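Local coordinates for fumarase E (Shigella flexneri 2a str. 2457T, PDB 3C8G), which probably catalyses, as a homodimer of the MtlR/FumE family, the addition of water to fumarate to give malate, at residues L44-D47 against E51-E54; D68-A73 against H93-W98; E106-G109 against D113-W116. All blocks are in the same frame, centred on the assembly; numbering follows the deposited sequence.

Contact 1. Residues L44-D47 against E51-E54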
ATOM      1  N   LEU B  44       1.684   4.401 -11.512  1.00 58.84           N
ATOM      2  CA  LEU B  44       2.023   3.036 -11.172  1.00 58.85           C
ATOM      3  C   LEU B  44       0.912   2.101 -11.557  1.00 58.59           C
ATOM      4  O   LEU B  44       1.061   0.892 -11.489  1.00 58.44           O
ATOM      5  CB  LEU B  44       2.223   2.912  -9.672  1.00 58.87           C
ATOM      6  CG  LEU B  44       3.247   3.836  -9.069  1.00 59.23           C
ATOM      7  CD1 LEU B  44       2.914   3.967  -7.588  1.00 60.98           C
ATOM      8  CD2 LEU B  44       4.642   3.273  -9.316  1.00 57.80           C
ATOM      9  N   PHE B  45      -0.220   2.672 -11.927  1.00 58.50           N
ATOM     10  CA  PHE B  45      -1.429   1.899 -12.056  1.00 58.52           C
ATOM     11  C   PHE B  45      -2.026   1.987 -13.457  1.00 58.83           C
ATOM     12  O   PHE B  45      -1.818   2.959 -14.187  1.00 59.35           O
ATOM     13  CB  PHE B  45      -2.428   2.363 -11.000  1.00 57.77           C
ATOM     14  CG  PHE B  45      -1.930   2.232  -9.576  1.00 57.65           C
ATOM     15  CD1 PHE B  45      -1.396   1.026  -9.105  1.00 56.48           C
ATOM     16  CD2 PHE B  45      -2.041   3.296  -8.684  1.00 56.40           C
ATOM     17  CE1 PHE B  45      -0.961   0.895  -7.772  1.00 52.76           C
ATOM     18  CE2 PHE B  45      -1.616   3.159  -7.354  1.00 54.61           C
ATOM     19  CZ  PHE B  45      -1.079   1.952  -6.909  1.00 53.47           C
ATOM     20  N   VAL B  46      -2.760   0.951 -13.815  1.00 59.07           N
ATOM     21  CA  VAL B  46      -3.475   0.848 -15.069  1.00 59.98           C
ATOM     22  C   VAL B  46      -4.342   2.091 -15.317  1.00 60.61           C
ATOM     23  O   VAL B  46      -5.047   2.533 -14.414  1.00 60.82           O
ATOM     24  CB  VAL B  46      -4.323  -0.442 -15.025  1.00 60.05           C
ATOM     25  CG1 VAL B  46      -5.353  -0.510 -16.152  1.00 60.44           C
ATOM     26  CG2 VAL B  46      -3.404  -1.665 -15.027  1.00 60.09           C
ATOM     27  N   ASP B  47      -4.262   2.660 -16.528  1.00 61.53           N
ATOM     28  CA  ASP B  47      -5.069   3.841 -16.935  1.00 62.05           C
ATOM     29  C   ASP B  47      -6.352   3.429 -17.644  1.00 61.74           C
ATOM     30  O   ASP B  47      -7.385   4.071 -17.488  1.00 61.75           O
ATOM     31  CB  ASP B  47      -4.315   4.749 -17.933  1.00 62.41           C
ATOM     32  CG  ASP B  47      -2.806   4.676 -17.793  1.00 63.97           C
ATOM     33  OD1 ASP B  47      -2.302   4.866 -16.660  1.00 66.51           O
ATOM     34  OD2 ASP B  47      -2.125   4.447 -18.823  1.00 65.07           O
ATOM     35  N   GLU B  51     -13.332  -0.446 -14.646  1.00 58.57           N
ATOM     36  CA  GLU B  51     -13.453  -1.172 -13.371  1.00 58.25           C
ATOM     37  C   GLU B  51     -12.212  -1.034 -12.465  1.00 57.91           C
ATOM     38  O   GLU B  51     -12.345  -0.662 -11.306  1.00 58.16           O
ATOM     39  CB  GLU B  51     -13.842  -2.652 -13.584  1.00 57.91           C
ATOM     40  CG  GLU B  51     -15.197  -2.855 -14.270  1.00 58.36           C
ATOM     41  CD  GLU B  51     -15.671  -4.332 -14.335  1.00 58.58           C
ATOM     42  OE1 GLU B  51     -15.886  -4.961 -13.272  1.00 58.91           O
ATOM     43  OE2 GLU B  51     -15.859  -4.857 -15.456  1.00 56.60           O
ATOM     44  N   ILE B  52     -11.017  -1.299 -12.985  1.00 57.42           N
ATOM     45  CA  ILE B  52      -9.811  -1.229 -12.151  1.00 57.22           C
ATOM     46  C   ILE B  52      -9.586   0.162 -11.563  1.00 57.06           C
ATOM     47  O   ILE B  52      -9.092   0.299 -10.453  1.00 57.00           O
ATOM     48  CB  ILE B  52      -8.529  -1.659 -12.906  1.00 57.18           C
ATOM     49  CG1 ILE B  52      -8.647  -3.099 -13.403  1.00 57.13           C
ATOM     50  CG2 ILE B  52      -7.311  -1.538 -11.995  1.00 56.77           C
ATOM     51  CD1 ILE B  52      -7.410  -3.607 -14.131  1.00 57.34           C
ATOM     52  N   VAL B  53      -9.930   1.193 -12.324  1.00 57.08           N
ATOM     53  CA  VAL B  53      -9.701   2.563 -11.883  1.00 56.56           C
ATOM     54  C   VAL B  53     -10.750   2.935 -10.848  1.00 56.74           C
ATOM     55  O   VAL B  53     -10.434   3.551  -9.832  1.00 56.59           O
ATOM     56  CB  VAL B  53      -9.737   3.555 -13.068  1.00 56.44           C
ATOM     57  CG1 VAL B  53      -9.848   4.990 -12.575  1.00 56.02           C
ATOM     58  CG2 VAL B  53      -8.507   3.377 -13.944  1.00 55.15           C
ATOM     59  N   GLU B  54     -11.989   2.531 -11.114  1.00 56.82           N
ATOM     60  CA  GLU B  54     -13.130   2.896 -10.291  1.00 57.14           C
ATOM     61  C   GLU B  54     -13.151   2.160  -8.944  1.00 56.95           C
ATOM     62  O   GLU B  54     -13.543   2.745  -7.931  1.00 56.80           O
ATOM     63  CB  GLU B  54     -14.428   2.648 -11.074  1.00 57.63           C
ATOM     64  CG  GLU B  54     -15.710   3.263 -10.476  1.00 59.71           C
ATOM     65  CD  GLU B  54     -15.881   4.775 -10.735  1.00 61.97           C
ATOM     66  OE1 GLU B  54     -14.876   5.522 -10.865  1.00 61.46           O
ATOM     67  OE2 GLU B  54     -17.055   5.212 -10.791  1.00 62.92           O
TER
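D47 and V53 bring the two backbones nearest to each other, their CA atoms 7.0 Å apart, where the irregular chain 44-47 passes beside the helical residues 51-54. Near this point the contact is between a methyl group and backbone carbonyls. CG2 of V53 lies 3.6 Å from the carbonyl O of V46 and 3.8 Å from the O of D47, and so bridges two successive carbonyl oxygens. The torsion explains why this branch does the touching: V53 carries CG1 anti to its backbone N (chi1 166°), which leaves CG2 beside that N and anti to the carbonyl carbon, directed at the loop. These are van der Waals contacts of a methyl with oxygen. D47 takes part through its main chain, since its CB points away from the helix.

The second part of the interface is apolar. V46 points toward the helix, and its CG1 meets the terminal CD1 of I52 at 4.2 Å. I52 reaches that far because its second torsion is extended (chi2 -179°), placing CD1 at the far end of the chain. V46 thus takes part twice, by its CG1 with I52 and by its carbonyl O with V53. Within 44-47, CB of L44 sits 4.0 Å above the centre of the F45 ring, whose far end leads away from the helix; F45 also packs on V57.

Another protein chain also packs here: its backbone against V46, an aromatic side chain against I52 and an apolar one against F45. D49 accepts a hydrogen bond from I52 N through OD1. The geometry is that of a loop folded back against the short helix 50-55 that it leads into, at a subunit interface of the homodimer.

Contact 2. Residues D68-A73 against H93-W98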
ATOM      1  N   ASP B  68      -2.075   7.845   1.639  1.00 69.33           N
ATOM      2  CA  ASP B  68      -1.997   9.276   1.977  1.00 69.65           C
ATOM      3  C   ASP B  68      -1.003   9.413   3.153  1.00 69.63           C
ATOM      4  O   ASP B  68      -1.327   9.948   4.220  1.00 69.31           O
ATOM      5  CB  ASP B  68      -3.396   9.826   2.337  1.00 69.65           C
ATOM      6  CG  ASP B  68      -3.530  11.350   2.126  1.00 69.97           C
ATOM      7  OD1 ASP B  68      -2.511  12.059   1.890  1.00 67.93           O
ATOM      8  OD2 ASP B  68      -4.688  11.838   2.204  1.00 69.12           O
ATOM      9  N   ASP B  69       0.197   8.885   2.943  1.00 69.55           N
ATOM     10  CA  ASP B  69       1.265   8.899   3.933  1.00 69.75           C
ATOM     11  C   ASP B  69       2.579   8.830   3.150  1.00 69.29           C
ATOM     12  O   ASP B  69       2.861   7.823   2.502  1.00 69.59           O
ATOM     13  CB  ASP B  69       1.105   7.694   4.856  1.00 70.19           C
ATOM     14  CG  ASP B  69       2.220   7.567   5.893  1.00 72.51           C
ATOM     15  OD1 ASP B  69       1.933   7.786   7.090  1.00 77.49           O
ATOM     16  OD2 ASP B  69       3.368   7.209   5.545  1.00 74.37           O
ATOM     17  N   ILE B  70       3.377   9.894   3.194  1.00 68.40           N
ATOM     18  CA  ILE B  70       4.586   9.944   2.369  1.00 68.00           C
ATOM     19  C   ILE B  70       5.483   8.714   2.489  1.00 67.36           C
ATOM     20  O   ILE B  70       6.066   8.284   1.521  1.00 67.16           O
ATOM     21  CB  ILE B  70       5.389  11.277   2.536  1.00 68.21           C
ATOM     22  CG1 ILE B  70       6.205  11.557   1.275  1.00 68.59           C
ATOM     23  CG2 ILE B  70       6.254  11.274   3.793  1.00 66.75           C
ATOM     24  CD1 ILE B  70       6.580  13.039   1.103  1.00 70.41           C
ATOM     25  N   ASP B  71       5.569   8.126   3.669  1.00 67.44           N
ATOM     26  CA  ASP B  71       6.469   6.988   3.858  1.00 67.11           C
ATOM     27  C   ASP B  71       5.994   5.776   3.040  1.00 66.60           C
ATOM     28  O   ASP B  71       6.756   5.272   2.192  1.00 66.90           O
ATOM     29  CB  ASP B  71       6.641   6.643   5.345  1.00 67.10           C
ATOM     30  CG  ASP B  71       7.034   7.856   6.208  1.00 69.60           C
ATOM     31  OD1 ASP B  71       7.760   8.767   5.729  1.00 68.72           O
ATOM     32  OD2 ASP B  71       6.615   7.884   7.396  1.00 72.21           O
ATOM     33  N   VAL B  72       4.746   5.332   3.260  1.00 65.50           N
ATOM     34  CA  VAL B  72       4.226   4.137   2.579  1.00 64.31           C
ATOM     35  C   VAL B  72       4.152   4.378   1.076  1.00 63.91           C
ATOM     36  O   VAL B  72       4.522   3.500   0.278  1.00 64.23           O
ATOM     37  CB  VAL B  72       2.888   3.551   3.170  1.00 64.43           C
ATOM     38  CG1 VAL B  72       2.694   3.934   4.637  1.00 62.89           C
ATOM     39  CG2 VAL B  72       1.690   3.950   2.350  1.00 64.13           C
ATOM     40  N   ALA B  73       3.730   5.577   0.686  1.00 63.01           N
ATOM     41  CA  ALA B  73       3.824   5.995  -0.723  1.00 62.64           C
ATOM     42  C   ALA B  73       5.241   5.863  -1.340  1.00 62.78           C
ATOM     43  O   ALA B  73       5.388   5.387  -2.473  1.00 62.45           O
ATOM     44  CB  ALA B  73       3.323   7.394  -0.876  1.00 62.14           C
ATOM     45  N   HIS B  93      14.933  11.186   3.662  1.00 63.57           N
ATOM     46  CA  HIS B  93      15.589  12.093   4.595  1.00 63.51           C
ATOM     47  C   HIS B  93      14.733  13.305   4.919  1.00 62.80           C
ATOM     48  O   HIS B  93      14.636  13.686   6.076  1.00 62.20           O
ATOM     49  CB  HIS B  93      16.989  12.491   4.135  1.00 63.83           C
ATOM     50  CG  HIS B  93      17.999  11.385   4.261  1.00 66.77           C
ATOM     51  ND1 HIS B  93      17.994  10.480   5.304  1.00 69.25           N
ATOM     52  CD2 HIS B  93      19.050  11.041   3.474  1.00 67.45           C
ATOM     53  CE1 HIS B  93      18.994   9.632   5.158  1.00 69.03           C
ATOM     54  NE2 HIS B  93      19.659   9.961   4.065  1.00 68.76           N
ATOM     55  N   PHE B  94      14.096  13.901   3.919  1.00 62.56           N
ATOM     56  CA  PHE B  94      13.207  15.048   4.200  1.00 62.73           C
ATOM     57  C   PHE B  94      12.072  14.618   5.107  1.00 62.96           C
ATOM     58  O   PHE B  94      11.577  15.417   5.887  1.00 62.84           O
ATOM     59  CB  PHE B  94      12.611  15.663   2.922  1.00 62.30           C
ATOM     60  CG  PHE B  94      13.401  16.818   2.369  1.00 62.21           C
ATOM     61  CD1 PHE B  94      14.542  16.596   1.582  1.00 61.90           C
ATOM     62  CD2 PHE B  94      12.998  18.116   2.601  1.00 61.56           C
ATOM     63  CE1 PHE B  94      15.267  17.616   1.078  1.00 59.60           C
ATOM     64  CE2 PHE B  94      13.720  19.180   2.066  1.00 61.90           C
ATOM     65  CZ  PHE B  94      14.854  18.927   1.305  1.00 61.98           C
ATOM     66  N   SER B  95      11.664  13.351   5.019  1.00 63.59           N
ATOM     67  CA  SER B  95      10.512  12.899   5.806  1.00 64.22           C
ATOM     68  C   SER B  95      10.939  12.595   7.235  1.00 63.75           C
ATOM     69  O   SER B  95      10.285  13.007   8.208  1.00 64.33           O
ATOM     70  CB  SER B  95       9.825  11.688   5.172  1.00 64.17           C
ATOM     71  OG  SER B  95       8.599  11.430   5.843  1.00 66.89           O
ATOM     72  N   GLN B  96      12.046  11.892   7.365  1.00 63.19           N
ATOM     73  CA  GLN B  96      12.604  11.638   8.676  1.00 63.31           C
ATOM     74  C   GLN B  96      12.881  12.915   9.481  1.00 62.96           C
ATOM     75  O   GLN B  96      12.556  12.976  10.670  1.00 63.38           O
ATOM     76  CB  GLN B  96      13.862  10.814   8.537  1.00 63.81           C
ATOM     77  CG  GLN B  96      13.654   9.534   7.731  1.00 63.96           C
ATOM     78  CD  GLN B  96      14.894   8.672   7.760  1.00 65.55           C
ATOM     79  OE1 GLN B  96      16.021   9.186   7.692  1.00 65.74           O
ATOM     80  NE2 GLN B  96      14.705   7.355   7.885  1.00 64.23           N
ATOM     81  N   TYR B  97      13.433  13.938   8.829  1.00 62.22           N
ATOM     82  CA  TYR B  97      13.684  15.235   9.472  1.00 61.77           C
ATOM     83  C   TYR B  97      12.415  16.050   9.832  1.00 61.45           C
ATOM     84  O   TYR B  97      12.369  16.688  10.891  1.00 61.37           O
ATOM     85  CB  TYR B  97      14.677  16.067   8.644  1.00 61.59           C
ATOM     86  CG  TYR B  97      15.351  17.192   9.409  1.00 61.29           C
ATOM     87  CD1 TYR B  97      15.837  18.319   8.741  1.00 62.29           C
ATOM     88  CD2 TYR B  97      15.487  17.142  10.797  1.00 60.19           C
ATOM     89  CE1 TYR B  97      16.441  19.365   9.434  1.00 62.44           C
ATOM     90  CE2 TYR B  97      16.103  18.164  11.498  1.00 61.51           C
ATOM     91  CZ  TYR B  97      16.583  19.284  10.817  1.00 62.02           C
ATOM     92  OH  TYR B  97      17.203  20.314  11.513  1.00 59.65           O
ATOM     93  N   TRP B  98      11.394  16.035   8.975  1.00 61.22           N
ATOM     94  CA  TRP B  98      10.123  16.691   9.326  1.00 60.91           C
ATOM     95  C   TRP B  98       9.533  16.015  10.565  1.00 61.04           C
ATOM     96  O   TRP B  98       9.065  16.691  11.492  1.00 61.09           O
ATOM     97  CB  TRP B  98       9.116  16.725   8.160  1.00 60.43           C
ATOM     98  CG  TRP B  98       7.692  16.966   8.633  1.00 60.77           C
ATOM     99  CD1 TRP B  98       6.643  16.099   8.531  1.00 60.22           C
ATOM    100  CD2 TRP B  98       7.183  18.133   9.322  1.00 59.84           C
ATOM    101  NE1 TRP B  98       5.514  16.640   9.111  1.00 61.04           N
ATOM    102  CE2 TRP B  98       5.811  17.886   9.604  1.00 60.39           C
ATOM    103  CE3 TRP B  98       7.746  19.359   9.714  1.00 58.65           C
ATOM    104  CZ2 TRP B  98       4.990  18.820  10.256  1.00 59.36           C
ATOM    105  CZ3 TRP B  98       6.928  20.299  10.378  1.00 60.20           C
ATOM    106  CH2 TRP B  98       5.565  20.018  10.642  1.00 61.04           C
TER
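S95 meets D71 and I70 of the other helix, and its hydroxyl is the centre of the contact. The one hydrogen bond between the segments runs from S95 OG to OD1 of D71, 2.8 Å away, which is used on its syn side, facing the other carboxylate oxygen. With OG anti to the backbone N of S95 (chi1 -170°), the hydroxyl extends toward helix 70-79. The second oxygen, D71 OD2, is bonded to NE2 of H99, one turn beyond S95, so a single carboxylate spans two successive turns of helix 85-103 and its rotation is fixed by both bonds.

The apolar part of the packing comes from I70. Its CG2 lies 3.1 Å from S95 OG and 3.9 Å from S95 CB, tight against the hydroxyl and beside the polar bond.

The start of helix 70-79 is capped by D69. From the N-cap position it accepts from V72 N at OD2 (3.3 Å, nearly straight at 164°), the donor meeting the anti side and 21° out of the carboxylate plane; the bond from D71 N to the same oxygen is weak.

Around this buried pair, helix 29-40 packs on both partners, with L33 touching I70 and F94. Helix 158-166 also lies against F94, and helix 113-120 against Y97, so the contact joins two helices inside an all-helical bundle.

Contact 3. Residues E106-G109 against D113-W116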
ATOM      1  N   GLU B 106      11.115  21.303  17.573  1.00 63.48           N
ATOM      2  CA  GLU B 106      10.882  22.275  16.496  1.00 63.83           C
ATOM      3  C   GLU B 106      11.988  23.284  16.405  1.00 63.57           C
ATOM      4  O   GLU B 106      11.950  24.106  15.514  1.00 64.40           O
ATOM      5  CB  GLU B 106       9.629  23.172  16.705  1.00 63.66           C
ATOM      6  CG  GLU B 106       8.641  22.831  17.764  1.00 63.77           C
ATOM      7  CD  GLU B 106       9.195  22.866  19.164  1.00 64.84           C
ATOM      8  OE1 GLU B 106       9.353  23.987  19.745  1.00 62.95           O
ATOM      9  OE2 GLU B 106       9.445  21.733  19.669  1.00 64.53           O
ATOM     10  N   THR B 107      12.915  23.312  17.351  1.00 63.39           N
ATOM     11  CA  THR B 107      13.703  24.539  17.498  1.00 63.27           C
ATOM     12  C   THR B 107      14.887  24.687  16.532  1.00 62.72           C
ATOM     13  O   THR B 107      15.348  25.802  16.341  1.00 63.25           O
ATOM     14  CB  THR B 107      14.100  24.881  18.989  1.00 63.34           C
ATOM     15  OG1 THR B 107      15.183  24.041  19.410  1.00 65.44           O
ATOM     16  CG2 THR B 107      12.886  24.710  19.962  1.00 62.41           C
ATOM     17  N   PRO B 108      15.409  23.585  15.948  1.00 61.80           N
ATOM     18  CA  PRO B 108      16.537  23.821  15.041  1.00 61.05           C
ATOM     19  C   PRO B 108      16.224  24.773  13.877  1.00 60.53           C
ATOM     20  O   PRO B 108      15.175  24.664  13.245  1.00 60.20           O
ATOM     21  CB  PRO B 108      16.874  22.417  14.525  1.00 61.47           C
ATOM     22  CG  PRO B 108      16.394  21.497  15.589  1.00 60.96           C
ATOM     23  CD  PRO B 108      15.129  22.144  16.097  1.00 61.84           C
ATOM     24  N   GLY B 109      17.129  25.723  13.643  1.00 59.45           N
ATOM     25  CA  GLY B 109      17.098  26.583  12.473  1.00 58.90           C
ATOM     26  C   GLY B 109      18.015  26.130  11.340  1.00 59.14           C
ATOM     27  O   GLY B 109      18.743  25.123  11.459  1.00 60.47           O
ATOM     28  N   ASP B 113      23.979  22.853  13.615  1.00 60.94           N
ATOM     29  CA  ASP B 113      24.741  21.619  13.328  1.00 60.39           C
ATOM     30  C   ASP B 113      23.820  20.526  12.777  1.00 59.93           C
ATOM     31  O   ASP B 113      24.133  19.822  11.789  1.00 59.76           O
ATOM     32  CB  ASP B 113      25.432  21.103  14.605  1.00 60.48           C
ATOM     33  CG  ASP B 113      26.709  21.863  14.955  1.00 62.30           C
ATOM     34  OD1 ASP B 113      27.404  21.444  15.916  1.00 65.76           O
ATOM     35  OD2 ASP B 113      27.048  22.873  14.294  1.00 65.31           O
ATOM     36  N   ILE B 114      22.670  20.373  13.413  1.00 59.29           N
ATOM     37  CA  ILE B 114      21.804  19.260  13.053  1.00 58.69           C
ATOM     38  C   ILE B 114      21.289  19.413  11.619  1.00 58.00           C
ATOM     39  O   ILE B 114      21.229  18.436  10.891  1.00 57.79           O
ATOM     40  CB  ILE B 114      20.712  19.029  14.111  1.00 58.58           C
ATOM     41  CG1 ILE B 114      19.766  17.917  13.702  1.00 60.18           C
ATOM     42  CG2 ILE B 114      19.939  20.354  14.392  1.00 61.88           C
ATOM     43  CD1 ILE B 114      19.054  17.276  14.870  1.00 63.90           C
ATOM     44  N   THR B 115      20.952  20.628  11.185  1.00 57.56           N
ATOM     45  CA  THR B 115      20.401  20.759   9.839  1.00 58.08           C
ATOM     46  C   THR B 115      21.519  20.712   8.764  1.00 58.78           C
ATOM     47  O   THR B 115      21.303  20.297   7.600  1.00 59.09           O
ATOM     48  CB  THR B 115      19.415  21.963   9.656  1.00 57.73           C
ATOM     49  OG1 THR B 115      19.974  22.909   8.751  1.00 57.83           O
ATOM     50  CG2 THR B 115      19.080  22.637  10.957  1.00 57.08           C
ATOM     51  N   TRP B 116      22.724  21.094   9.172  1.00 59.22           N
ATOM     52  CA  TRP B 116      23.880  20.939   8.309  1.00 59.52           C
ATOM     53  C   TRP B 116      24.111  19.427   8.124  1.00 60.10           C
ATOM     54  O   TRP B 116      24.306  18.949   7.002  1.00 60.36           O
ATOM     55  CB  TRP B 116      25.131  21.674   8.857  1.00 59.07           C
ATOM     56  CG  TRP B 116      26.353  21.293   8.079  1.00 58.74           C
ATOM     57  CD1 TRP B 116      27.298  20.344   8.417  1.00 57.79           C
ATOM     58  CD2 TRP B 116      26.709  21.768   6.782  1.00 57.99           C
ATOM     59  NE1 TRP B 116      28.228  20.233   7.419  1.00 57.20           N
ATOM     60  CE2 TRP B 116      27.897  21.095   6.404  1.00 58.06           C
ATOM     61  CE3 TRP B 116      26.150  22.710   5.905  1.00 57.21           C
ATOM     62  CZ2 TRP B 116      28.534  21.341   5.181  1.00 58.39           C
ATOM     63  CZ3 TRP B 116      26.772  22.944   4.689  1.00 57.84           C
ATOM     64  CH2 TRP B 116      27.956  22.264   4.338  1.00 58.36           C
TER
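The puckered pyrrolidine ring of P108 meets I114 with the side formed by its CB and CG, not with a broad face: I114 CG2 is 3.7 Å from P108 CB and 3.9 Å from P108 CG, and it sits beside the ring, well displaced from its centre. The planar group here, the indole of W116, leads away from residues 106-109 and meets F140 edge-to-face. This is a helix-loop-helix junction, in which the loop after helix 85-103 turns back onto the first turn of helix 113-120.

The apolar contact depends on which branch of I114 is presented. CG1 is anti to the backbone N (chi1 177°), so CG2 lies between N and the carbonyl carbon and is the methyl offered to P108, the two side chains running obliquely to each other. P108 is buried, being covered also by Y97 and L101 of helix 85-103; Y97 touches I114 and T115 as well, so one tyrosine backs both sides of the junction.

T115 points toward the loop and comes close to G109 as well as P108. The modelled approach of its CG2 to the G109 carbonyl is too short to be relied on, and the exact methyl position is doubtful. As modelled, its OG1 is hydrogen-bonded to the O of F110, in the loop between the segments. In the same loop, OD2 of D112 accepts a hydrogen bond from G109 N.

From the N terminus, contact 1 comes first and closes a three-residue link between 44-47 and 51-54, its last residue already in helix 50-55. Contact 2 spans the 19 mostly helical residues between 68-73 and 93-98, joining helix 70-79 to helix 85-103. Contact 3 closes another three-residue link, between 106-109 and 113-116. The three follow in series; none nests in or crosses another. Contacts 1 and 3 lie on opposite sides of the chain centre, their centres about 42 Å apart. Contact 2 is nearer the middle and touches contact 3 through Y97, tying helix 85-103 to the junction with helix 113-120.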